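Local coordinates for amino acid adenylation domain-containing protein (Bacillus stratosphericus LAMA 585, PDB 6ULX) that probably activates a branched alpha-keto acid with ATP, forming its acyl-adenylate as an adenylation domain of the ANL superfamily, at residues A[334-339]-A[415-420]; A[175-180]-A[222-227]; A[381-386]-A[451-456]. All coordinates share one frame; numbering follows the deposited sequence.

Contact 1. Residues A[334-339]-A[415-420]. With QA7 (5'-O-{(S)-hydroxy[(4-methyl-2-oxopentanoyl)oxy]phosphoryl}adenosine), chain B.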
loop_
_atom_site.group_PDB
_atom_site.type_symbol
_atom_site.label_atom_id
_atom_site.label_comp_id
_atom_site.label_asym_id
_atom_site.label_seq_id
_atom_site.Cartn_x
_atom_site.Cartn_y
_atom_site.Cartn_z
ATOM N N SER A 334 -1.016 -5.876 -3.208
ATOM C CA SER A 334 -1.886 -6.921 -2.683
ATOM C C SER A 334 -1.655 -8.240 -3.412
ATOM O O SER A 334 -1.665 -9.310 -2.791
ATOM C CB SER A 334 -3.349 -6.499 -2.813
ATOM O OG SER A 334 -3.624 -5.365 -2.007
ATOM N N GLU A 335 -1.434 -8.180 -4.729
ATOM C CA GLU A 335 -1.303 -9.396 -5.519
ATOM C C GLU A 335 -0.081 -10.215 -5.133
ATOM O O GLU A 335 -0.050 -11.427 -5.399
ATOM C CB GLU A 335 -1.243 -9.054 -7.013
ATOM C CG GLU A 335 -2.552 -8.524 -7.588
ATOM C CD GLU A 335 -2.767 -7.050 -7.317
ATOM O OE1 GLU A 335 -1.986 -6.454 -6.544
ATOM O OE2 GLU A 335 -3.722 -6.480 -7.885
ATOM N N ILE A 336 0.924 -9.590 -4.524
ATOM C CA ILE A 336 2.127 -10.292 -4.103
ATOM C C ILE A 336 2.256 -10.311 -2.582
ATOM O O ILE A 336 3.355 -10.475 -2.058
ATOM C CB ILE A 336 3.379 -9.696 -4.763
ATOM C CG1 ILE A 336 3.483 -8.198 -4.479
ATOM C CG2 ILE A 336 3.345 -9.942 -6.267
ATOM C CD1 ILE A 336 4.601 -7.503 -5.249
ATOM N N SER A 337 1.137 -10.147 -1.874
ATOM C CA SER A 337 1.090 -10.233 -0.419
ATOM C C SER A 337 2.029 -9.219 0.235
ATOM O O SER A 337 2.807 -9.550 1.130
ATOM C CB SER A 337 1.406 -11.658 0.048
ATOM O OG SER A 337 2.674 -12.083 -0.410
ATOM N N SER A 338 1.943 -7.970 -0.230
ATOM C CA SER A 338 2.588 -6.824 0.399
ATOM C C SER A 338 4.020 -6.637 -0.085
ATOM O O SER A 338 4.349 -6.997 -1.218
ATOM C CB SER A 338 2.559 -6.955 1.936
ATOM O OG SER A 338 3.618 -7.771 2.415
ATOM N N ALA A 339 4.875 -6.072 0.764
ATOM C CA ALA A 339 6.164 -5.566 0.311
ATOM C C ALA A 339 7.060 -6.678 -0.215
ATOM O O ALA A 339 7.054 -7.803 0.296
ATOM C CB ALA A 339 6.875 -4.834 1.455
ATOM N N PRO A 415 7.464 -16.760 -4.868
ATOM C CA PRO A 415 6.444 -17.572 -4.187
ATOM C C PRO A 415 5.385 -16.786 -3.425
ATOM O O PRO A 415 4.517 -17.410 -2.798
ATOM C CB PRO A 415 7.295 -18.404 -3.210
ATOM C CG PRO A 415 8.429 -17.491 -2.848
ATOM C CD PRO A 415 8.718 -16.662 -4.090
ATOM N N THR A 416 5.424 -15.454 -3.457
ATOM C CA THR A 416 4.470 -14.631 -2.728
ATOM C C THR A 416 3.271 -14.225 -3.570
ATOM O O THR A 416 2.450 -13.421 -3.112
ATOM C CB THR A 416 5.156 -13.366 -2.196
ATOM O OG1 THR A 416 5.397 -12.463 -3.286
ATOM C CG2 THR A 416 6.484 -13.711 -1.532
ATOM N N THR A 417 3.149 -14.754 -4.786
ATOM C CA THR A 417 2.122 -14.293 -5.713
ATOM C C THR A 417 0.795 -14.987 -5.438
ATOM O O THR A 417 0.756 -16.170 -5.089
ATOM C CB THR A 417 2.560 -14.543 -7.153
ATOM O OG1 THR A 417 3.816 -13.890 -7.388
ATOM C CG2 THR A 417 1.519 -14.009 -8.137
ATOM N N MET A 418 -0.293 -14.235 -5.603
ATOM C CA MET A 418 -1.625 -14.737 -5.334
ATOM C C MET A 418 -1.934 -15.957 -6.207
ATOM O O MET A 418 -1.248 -16.258 -7.187
ATOM C CB MET A 418 -2.665 -13.651 -5.605
ATOM C CG MET A 418 -2.646 -13.140 -7.060
ATOM S SD MET A 418 -3.989 -12.009 -7.453
ATOM C CE MET A 418 -3.652 -11.652 -9.169
ATOM N N LYS A 419 -3.008 -16.661 -5.835
ATOM C CA LYS A 419 -3.576 -17.649 -6.744
ATOM C C LYS A 419 -4.171 -16.975 -7.975
ATOM O O LYS A 419 -4.157 -17.551 -9.066
ATOM C CB LYS A 419 -4.659 -18.469 -6.047
ATOM C CG LYS A 419 -4.180 -19.336 -4.890
ATOM C CD LYS A 419 -5.227 -20.404 -4.584
ATOM C CE LYS A 419 -4.996 -21.068 -3.244
ATOM N NZ LYS A 419 -6.017 -22.123 -2.984
ATOM N N GLY A 420 -4.706 -15.766 -7.814
ATOM C CA GLY A 420 -5.304 -15.034 -8.911
ATOM C C GLY A 420 -6.534 -14.259 -8.485
ATOM O O GLY A 420 -7.026 -14.431 -7.362
HETATM C C01 QA7 B . 2.783 -2.923 1.742
HETATM C C02 QA7 B . 3.495 -2.258 0.570
HETATM C C03 QA7 B . 4.623 -1.394 1.130
HETATM C C04 QA7 B . 2.529 -1.498 -0.323
HETATM C C05 QA7 B . 1.404 -2.402 -0.836
HETATM C C06 QA7 B . 0.173 -1.787 -1.485
HETATM C C10 QA7 B . -0.149 -1.460 -4.947
HETATM C C11 QA7 B . 0.243 -0.354 -5.690
HETATM C C12 QA7 B . 1.530 -0.667 -6.591
HETATM C C13 QA7 B . 2.021 0.439 -6.819
HETATM C C14 QA7 B . 1.705 1.356 -5.448
HETATM C C16 QA7 B . 3.148 0.667 -3.554
HETATM C C18 QA7 B . 4.780 2.103 -3.767
HETATM C C19 QA7 B . 5.935 2.933 -3.704
HETATM C C21 QA7 B . 5.200 4.096 -5.551
HETATM C C23 QA7 B . 3.875 2.349 -4.760
HETATM N N15 QA7 B . 2.867 1.447 -4.613
HETATM N N17 QA7 B . 4.321 1.059 -3.029
HETATM N N20 QA7 B . 6.107 3.898 -4.596
HETATM N N22 QA7 B . 4.104 3.360 -5.643
HETATM N N24 QA7 B . 6.926 2.704 -2.678
HETATM O O07 QA7 B . -0.927 -2.585 -1.906
HETATM O O09 QA7 B . -1.322 -1.140 -4.256
HETATM O O25 QA7 B . 0.742 0.782 -4.808
HETATM O O26 QA7 B . 1.401 1.150 -7.959
HETATM O O27 QA7 B . 1.122 -1.409 -7.836
HETATM O O28 QA7 B . -2.355 -3.439 -3.964
HETATM O O29 QA7 B . -3.224 -1.609 -2.581
HETATM O O30 QA7 B . 0.188 -0.606 -1.612
HETATM O O31 QA7 B . 1.498 -3.575 -0.723
HETATM P P08 QA7 B . -1.969 -2.206 -3.168
#
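M418 N donates to E335 O at 2.8 Å and I336 sits opposite T417, the two chains meeting as loops rather than as paired strands. The donor lies nearly along the C=O axis, while the hydrogen bond is bent, 146° at the hydrogen. At the next carbonyl, I336 O accepts from T416 OG1 at 3.1 Å, the donor tilted 32° from the carbonyl plane; a chi1 of 74° swings this hydroxyl between its own N and carbonyl carbon, on the side of I336. S337 OG lies against T416 CB, at 3.3 Å. E335 and M418 run side by side in the same direction: M418 CE packs 3.7 Å from E335 CG, and SD lies 3.8 Å from the same carbon. Beyond CG the glutamate chain bends away from M418, and OE2 is hydrogen-bonded to Y421 OH. S334 faces the adenylate instead, its backbone N meeting O28 of the phosphate at 2.9 Å. The sequence ending S334-E335 probably corresponds to the fifth core motif of adenylating enzymes, and 415-420 probably to the latter part of the sixth. Around the pair, A198 and N199 of helix 193-207 cover T416, V189 and H191 of strand 188-192 line M418, and I224 of helix 224-237 packs against S334 and against S338, where strand 338-342 begins.

Contact 2. Residues A[175-180]-A[222-227]. With QA7 (5'-O-{(S)-hydroxy[(4-methyl-2-oxopentanoyl)oxy]phosphoryl}adenosine), chain B.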
loop_
_atom_site.group_PDB
_atom_site.type_symbol
_atom_site.label_atom_id
_atom_site.label_comp_id
_atom_site.label_asym_id
_atom_site.label_seq_id
_atom_site.Cartn_x
_atom_site.Cartn_y
_atom_site.Cartn_z
ATOM N N PHE A 175 -7.306 -16.124 2.621
ATOM C CA PHE A 175 -8.232 -14.998 2.677
ATOM C C PHE A 175 -8.305 -14.325 1.312
ATOM O O PHE A 175 -7.424 -14.494 0.464
ATOM C CB PHE A 175 -7.828 -13.969 3.754
ATOM C CG PHE A 175 -6.501 -13.293 3.503
ATOM C CD1 PHE A 175 -6.377 -12.308 2.531
ATOM C CD2 PHE A 175 -5.385 -13.628 4.251
ATOM C CE1 PHE A 175 -5.161 -11.688 2.298
ATOM C CE2 PHE A 175 -4.168 -13.011 4.028
ATOM C CZ PHE A 175 -4.053 -12.037 3.054
ATOM N N PHE A 176 -9.378 -13.570 1.111
ATOM C CA PHE A 176 -9.515 -12.651 -0.004
ATOM C C PHE A 176 -9.189 -11.238 0.470
ATOM O O PHE A 176 -9.310 -10.905 1.648
ATOM C CB PHE A 176 -10.934 -12.684 -0.576
ATOM C CG PHE A 176 -11.340 -14.012 -1.151
ATOM C CD1 PHE A 176 -10.765 -14.486 -2.319
ATOM C CD2 PHE A 176 -12.315 -14.776 -0.534
ATOM C CE1 PHE A 176 -11.147 -15.704 -2.854
ATOM C CE2 PHE A 176 -12.702 -15.991 -1.065
ATOM C CZ PHE A 176 -12.119 -16.457 -2.229
ATOM N N ILE A 177 -8.777 -10.397 -0.474
ATOM C CA ILE A 177 -8.528 -8.985 -0.191
ATOM C C ILE A 177 -8.802 -8.185 -1.460
ATOM O O ILE A 177 -8.341 -8.544 -2.547
ATOM C CB ILE A 177 -7.096 -8.742 0.321
ATOM C CG1 ILE A 177 -6.923 -7.271 0.700
ATOM C CG2 ILE A 177 -6.067 -9.148 -0.719
ATOM C CD1 ILE A 177 -5.690 -7.001 1.553
ATOM N N LEU A 178 -9.552 -7.098 -1.316
ATOM C CA LEU A 178 -9.973 -6.290 -2.447
ATOM C C LEU A 178 -8.930 -5.233 -2.780
ATOM O O LEU A 178 -8.378 -4.582 -1.889
ATOM C CB LEU A 178 -11.315 -5.622 -2.149
ATOM C CG LEU A 178 -12.566 -6.434 -2.491
ATOM C CD1 LEU A 178 -12.432 -7.866 -2.006
ATOM C CD2 LEU A 178 -13.808 -5.783 -1.894
ATOM N N THR A 179 -8.667 -5.070 -4.077
ATOM C CA THR A 179 -7.755 -4.045 -4.547
ATOM C C THR A 179 -8.467 -2.692 -4.588
ATOM O O THR A 179 -9.621 -2.551 -4.169
ATOM C CB THR A 179 -7.213 -4.401 -5.928
ATOM O OG1 THR A 179 -8.286 -4.397 -6.880
ATOM C CG2 THR A 179 -6.563 -5.778 -5.913
ATOM N N SER A 180 -7.770 -1.680 -5.107
ATOM C CA SER A 180 -8.373 -0.371 -5.324
ATOM C C SER A 180 -8.937 -0.224 -6.732
ATOM O O SER A 180 -9.932 0.484 -6.924
ATOM C CB SER A 180 -7.349 0.738 -5.074
ATOM O OG SER A 180 -6.872 1.273 -6.295
ATOM N N ASP A 222 -7.630 -4.187 6.492
ATOM C CA ASP A 222 -8.040 -4.517 5.136
ATOM C C ASP A 222 -6.993 -4.109 4.104
ATOM O O ASP A 222 -7.198 -4.348 2.912
ATOM C CB ASP A 222 -9.384 -3.851 4.812
ATOM C CG ASP A 222 -9.343 -2.344 4.970
ATOM O OD1 ASP A 222 -8.857 -1.655 4.047
ATOM O OD2 ASP A 222 -9.794 -1.843 6.025
ATOM N N HIS A 223 -5.892 -3.496 4.536
ATOM C CA HIS A 223 -4.763 -3.169 3.676
ATOM C C HIS A 223 -3.726 -4.278 3.789
ATOM O O HIS A 223 -3.435 -4.756 4.891
ATOM C CB HIS A 223 -4.150 -1.825 4.075
ATOM C CG HIS A 223 -3.200 -1.270 3.063
ATOM N ND1 HIS A 223 -1.984 -1.857 2.784
ATOM C CD2 HIS A 223 -3.280 -0.173 2.272
ATOM C CE1 HIS A 223 -1.360 -1.151 1.860
ATOM N NE2 HIS A 223 -2.123 -0.122 1.536
ATOM N N ILE A 224 -3.168 -4.682 2.647
ATOM C CA ILE A 224 -2.274 -5.837 2.628
ATOM C C ILE A 224 -1.093 -5.618 3.566
ATOM O O ILE A 224 -0.611 -6.556 4.212
ATOM C CB ILE A 224 -1.809 -6.131 1.190
ATOM C CG1 ILE A 224 -1.149 -7.515 1.114
ATOM C CG2 ILE A 224 -0.846 -5.060 0.708
ATOM C CD1 ILE A 224 -2.129 -8.667 1.232
ATOM N N GLY A 225 -0.600 -4.376 3.650
ATOM C CA GLY A 225 0.488 -4.070 4.565
ATOM C C GLY A 225 0.093 -4.125 6.027
ATOM O O GLY A 225 0.960 -4.325 6.884
ATOM N N GLY A 226 -1.190 -3.956 6.328
ATOM C CA GLY A 226 -1.649 -4.052 7.697
ATOM C C GLY A 226 -1.819 -5.482 8.159
ATOM O O GLY A 226 -1.503 -5.807 9.307
ATOM N N ILE A 227 -2.297 -6.349 7.269
ATOM C CA ILE A 227 -2.568 -7.737 7.635
ATOM C C ILE A 227 -1.325 -8.601 7.499
ATOM O O ILE A 227 -1.015 -9.399 8.386
ATOM C CB ILE A 227 -3.741 -8.287 6.795
ATOM C CG1 ILE A 227 -4.111 -9.705 7.240
ATOM C CG2 ILE A 227 -3.395 -8.308 5.310
ATOM C CD1 ILE A 227 -4.489 -9.825 8.702
HETATM C C01 QA7 B . 2.783 -2.923 1.742
HETATM C C02 QA7 B . 3.495 -2.258 0.570
HETATM C C03 QA7 B . 4.623 -1.394 1.130
HETATM C C04 QA7 B . 2.529 -1.498 -0.323
HETATM C C05 QA7 B . 1.404 -2.402 -0.836
HETATM C C06 QA7 B . 0.173 -1.787 -1.485
HETATM C C10 QA7 B . -0.149 -1.460 -4.947
HETATM C C11 QA7 B . 0.243 -0.354 -5.690
HETATM C C12 QA7 B . 1.530 -0.667 -6.591
HETATM C C13 QA7 B . 2.021 0.439 -6.819
HETATM C C14 QA7 B . 1.705 1.356 -5.448
HETATM C C16 QA7 B . 3.148 0.667 -3.554
HETATM C C18 QA7 B . 4.780 2.103 -3.767
HETATM C C19 QA7 B . 5.935 2.933 -3.704
HETATM C C21 QA7 B . 5.200 4.096 -5.551
HETATM C C23 QA7 B . 3.875 2.349 -4.760
HETATM N N15 QA7 B . 2.867 1.447 -4.613
HETATM N N17 QA7 B . 4.321 1.059 -3.029
HETATM N N20 QA7 B . 6.107 3.898 -4.596
HETATM N N22 QA7 B . 4.104 3.360 -5.643
HETATM N N24 QA7 B . 6.926 2.704 -2.678
HETATM O O07 QA7 B . -0.927 -2.585 -1.906
HETATM O O09 QA7 B . -1.322 -1.140 -4.256
HETATM O O25 QA7 B . 0.742 0.782 -4.808
HETATM O O26 QA7 B . 1.401 1.150 -7.959
HETATM O O27 QA7 B . 1.122 -1.409 -7.836
HETATM O O28 QA7 B . -2.355 -3.439 -3.964
HETATM O O29 QA7 B . -3.224 -1.609 -2.581
HETATM O O30 QA7 B . 0.188 -0.606 -1.612
HETATM O O31 QA7 B . 1.498 -3.575 -0.723
HETATM P P08 QA7 B . -1.969 -2.206 -3.168
#
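The CD1 methyl of I177 does the closest packing, 3.3 Å from D222 O and 3.6 Å from I224 N, so a strand side chain is pressed onto the backbone where the helix begins. The chain is extended to bring it there, with CG1 anti to the backbone N (chi1 -176°). I177 CD1 also meets I224 CD1 at 3.9 Å. F175 adds a second layer from the same strand: its CZ lies 4.3 Å from I224 CD1, which stands at the ring edge near its plane, and 4.4 Å from I227 CG2. This is strand-to-helix packing within the large N-terminal subdomain of an adenylating enzyme, and strand 173-178 runs on into the TSGSTG sequence of the phosphate-binding A3 loop. At that end the contact thins out: T179 turns away and S180 is exposed and poorly ordered. D222 likewise brings only its backbone close, while its side chain stays clear of 175-180. On the ligand side, H223 ND1 caps the helix by accepting from G225 N at 3.0 Å, the donor 3° out of the ring plane, which fixes the imidazole's rotation while CE1 rests 3.7 Å from the adenylate's C06.

Contact 3. Residues A[381-386]-A[451-456]. With QA7 (5'-O-{(S)-hydroxy[(4-methyl-2-oxopentanoyl)oxy]phosphoryl}adenosine), chain B.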
loop_
_atom_site.group_PDB
_atom_site.type_symbol
_atom_site.label_atom_id
_atom_site.label_comp_id
_atom_site.label_asym_id
_atom_site.label_seq_id
_atom_site.Cartn_x
_atom_site.Cartn_y
_atom_site.Cartn_z
ATOM N N THR A 381 13.229 8.140 -4.859
ATOM C CA THR A 381 13.664 7.378 -3.701
ATOM C C THR A 381 13.858 5.919 -4.099
ATOM O O THR A 381 12.938 5.287 -4.632
ATOM C CB THR A 381 12.646 7.478 -2.563
ATOM O OG1 THR A 381 12.388 8.855 -2.265
ATOM C CG2 THR A 381 13.176 6.782 -1.317
ATOM N N GLU A 382 15.052 5.392 -3.848
ATOM C CA GLU A 382 15.289 3.972 -4.072
ATOM C C GLU A 382 14.481 3.150 -3.071
ATOM O O GLU A 382 14.356 3.515 -1.898
ATOM C CB GLU A 382 16.774 3.650 -3.943
ATOM C CG GLU A 382 17.607 4.117 -5.116
ATOM C CD GLU A 382 19.052 3.662 -5.018
ATOM O OE1 GLU A 382 19.769 4.148 -4.120
ATOM O OE2 GLU A 382 19.465 2.809 -5.834
ATOM N N LEU A 383 13.931 2.034 -3.542
ATOM C CA LEU A 383 13.088 1.178 -2.722
ATOM C C LEU A 383 13.771 -0.124 -2.327
ATOM O O LEU A 383 13.162 -0.932 -1.622
ATOM C CB LEU A 383 11.776 0.889 -3.457
ATOM C CG LEU A 383 11.052 2.147 -3.934
ATOM C CD1 LEU A 383 9.744 1.816 -4.637
ATOM C CD2 LEU A 383 10.793 3.103 -2.763
ATOM N N GLY A 384 15.011 -0.347 -2.757
ATOM C CA GLY A 384 15.846 -1.400 -2.212
ATOM C C GLY A 384 15.854 -2.659 -3.055
ATOM O O GLY A 384 15.186 -2.776 -4.086
ATOM N N LYS A 385 16.651 -3.619 -2.591
ATOM C CA LYS A 385 16.763 -4.919 -3.229
ATOM C C LYS A 385 15.546 -5.778 -2.907
ATOM O O LYS A 385 14.845 -5.538 -1.915
ATOM C CB LYS A 385 18.032 -5.624 -2.755
ATOM C CG LYS A 385 19.311 -4.825 -2.942
ATOM C CD LYS A 385 20.519 -5.586 -2.408
ATOM C CE LYS A 385 21.787 -4.742 -2.483
ATOM N NZ LYS A 385 22.949 -5.423 -1.835
ATOM N N PRO A 386 15.273 -6.792 -3.723
ATOM C CA PRO A 386 14.164 -7.701 -3.409
ATOM C C PRO A 386 14.471 -8.552 -2.186
ATOM O O PRO A 386 15.625 -8.883 -1.901
ATOM C CB PRO A 386 14.031 -8.564 -4.672
ATOM C CG PRO A 386 15.370 -8.481 -5.336
ATOM C CD PRO A 386 15.903 -7.105 -5.024
ATOM N N LEU A 451 15.431 -1.618 -6.762
ATOM C CA LEU A 451 14.313 -1.130 -7.555
ATOM C C LEU A 451 13.998 0.325 -7.223
ATOM O O LEU A 451 14.149 0.775 -6.084
ATOM C CB LEU A 451 13.069 -1.987 -7.308
ATOM C CG LEU A 451 11.787 -1.560 -8.026
ATOM C CD1 LEU A 451 11.950 -1.679 -9.540
ATOM C CD2 LEU A 451 10.604 -2.392 -7.544
ATOM N N THR A 452 13.553 1.059 -8.240
ATOM C CA THR A 452 13.090 2.434 -8.082
ATOM C C THR A 452 11.910 2.639 -9.018
ATOM O O THR A 452 12.037 2.430 -10.224
ATOM C CB THR A 452 14.199 3.446 -8.392
ATOM O OG1 THR A 452 15.247 3.326 -7.425
ATOM C CG2 THR A 452 13.646 4.864 -8.368
ATOM N N LEU A 453 10.768 3.039 -8.467
ATOM C CA LEU A 453 9.573 3.274 -9.264
ATOM C C LEU A 453 9.532 4.724 -9.735
ATOM O O LEU A 453 9.953 5.638 -9.021
ATOM C CB LEU A 453 8.315 2.951 -8.459
ATOM C CG LEU A 453 8.057 1.480 -8.141
ATOM C CD1 LEU A 453 6.700 1.328 -7.455
ATOM C CD2 LEU A 453 8.126 0.611 -9.378
ATOM N N THR A 454 9.017 4.924 -10.945
ATOM C CA THR A 454 8.916 6.249 -11.545
ATOM C C THR A 454 7.523 6.595 -12.049
ATOM O O THR A 454 7.258 7.778 -12.286
ATOM C CB THR A 454 9.900 6.385 -12.717
ATOM O OG1 THR A 454 9.601 5.394 -13.704
ATOM C CG2 THR A 454 11.330 6.208 -12.243
ATOM N N GLY A 455 6.637 5.622 -12.229
ATOM C CA GLY A 455 5.299 5.923 -12.687
ATOM C C GLY A 455 4.478 4.662 -12.825
ATOM O O GLY A 455 4.816 3.617 -12.265
ATOM N N ARG A 456 3.389 4.773 -13.582
ATOM C CA ARG A 456 2.483 3.657 -13.808
ATOM C C ARG A 456 2.004 3.685 -15.252
ATOM O O ARG A 456 1.842 4.752 -15.845
ATOM C CB ARG A 456 1.276 3.710 -12.861
ATOM C CG ARG A 456 1.623 4.068 -11.431
ATOM C CD ARG A 456 0.410 3.973 -10.513
ATOM N NE ARG A 456 -0.720 4.759 -11.001
ATOM C CZ ARG A 456 -0.872 6.067 -10.804
ATOM N NH1 ARG A 456 0.041 6.752 -10.128
ATOM N NH2 ARG A 456 -1.940 6.690 -11.287
HETATM C C01 QA7 B . 2.783 -2.923 1.742
HETATM C C02 QA7 B . 3.495 -2.258 0.570
HETATM C C03 QA7 B . 4.623 -1.394 1.130
HETATM C C04 QA7 B . 2.529 -1.498 -0.323
HETATM C C05 QA7 B . 1.404 -2.402 -0.836
HETATM C C06 QA7 B . 0.173 -1.787 -1.485
HETATM C C10 QA7 B . -0.149 -1.460 -4.947
HETATM C C11 QA7 B . 0.243 -0.354 -5.690
HETATM C C12 QA7 B . 1.530 -0.667 -6.591
HETATM C C13 QA7 B . 2.021 0.439 -6.819
HETATM C C14 QA7 B . 1.705 1.356 -5.448
HETATM C C16 QA7 B . 3.148 0.667 -3.554
HETATM C C18 QA7 B . 4.780 2.103 -3.767
HETATM C C19 QA7 B . 5.935 2.933 -3.704
HETATM C C21 QA7 B . 5.200 4.096 -5.551
HETATM C C23 QA7 B . 3.875 2.349 -4.760
HETATM N N15 QA7 B . 2.867 1.447 -4.613
HETATM N N17 QA7 B . 4.321 1.059 -3.029
HETATM N N20 QA7 B . 6.107 3.898 -4.596
HETATM N N22 QA7 B . 4.104 3.360 -5.643
HETATM N N24 QA7 B . 6.926 2.704 -2.678
HETATM O O07 QA7 B . -0.927 -2.585 -1.906
HETATM O O09 QA7 B . -1.322 -1.140 -4.256
HETATM O O25 QA7 B . 0.742 0.782 -4.808
HETATM O O26 QA7 B . 1.401 1.150 -7.959
HETATM O O27 QA7 B . 1.122 -1.409 -7.836
HETATM O O28 QA7 B . -2.355 -3.439 -3.964
HETATM O O29 QA7 B . -3.224 -1.609 -2.581
HETATM O O30 QA7 B . 0.188 -0.606 -1.612
HETATM O O31 QA7 B . 1.498 -3.575 -0.723
HETATM P P08 QA7 B . -1.969 -2.206 -3.168
HETATM O O HOH W 1 10.553 5.018 -6.076
HETATM O O HOH W 2 17.295 1.933 -7.959
#
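L383 N donates to L451 O at 2.8 Å in a fairly straight bond (161°), and L451 N returns one to G384 O at 2.9 Å, its donor 44° out of the carbonyl plane. Two backbone bonds therefore hold segment 381-386 against the edge of strand 450-456, but they do not build a regular ladder. The L383 side chain runs from the L451 carbonyl to the adenine. Its CB passes 3.5 Å from L451 O, and CG still looks onto that carbonyl. With CG beside the backbone N (chi1 -53°) and the chain extended beyond it, CD1 reaches the adenine, 3.5 Å from the amino N24, and touches L453 CG at 3.9 Å; CD2 also adjoins N24. L453 crosses this leucine at about a right angle and puts its own CD1 3.7 Å from QA7 C21. Were L383 an alanine, both methyls would be gone, and L453 CG and the amino end of the adenine would probably lose their shared apolar neighbour. Away from the ligand, T452 OG1 lies 3.4 Å from E382 CG and donates to a water that in turn donates to E382 OE2, a carboxylate oxygen also in a salt bridge with R450. A second water ties T381 O to L453 O. Nearby, P329 and F331 of strand 327-333 back L383. The arrangement is that of the adenine pocket of an ANL adenylate site, walled here by leucines from two separate parts of the chain, close to the GR of what is probably the eighth core motif.

All three contacts are buried, and the exposed residues S180, K419 and K385 take no part. Contacts 1 and 2 adjoin: I224 CG1 packs 3.4 Å from S338 N. Contact 3 stands apart, with nearest atoms about 8 Å from either, yet shares a mixed sheet with contact 1, whose strand 338-342 neighbours 385-386. Chemistry follows place: contact 2 is apolar strand-on-helix packing, contact 1 joins loops through a backbone and a threonine hydroxyl bond, with E335 and M418 packed alongside, and contact 3 combines backbone bonds, waters and leucines. Along the adenylate, contact 2 lies by the keto-acyl part, contact 1 by the phosphate and acyl group, contact 3 by the adenine and, through R456, the ribose.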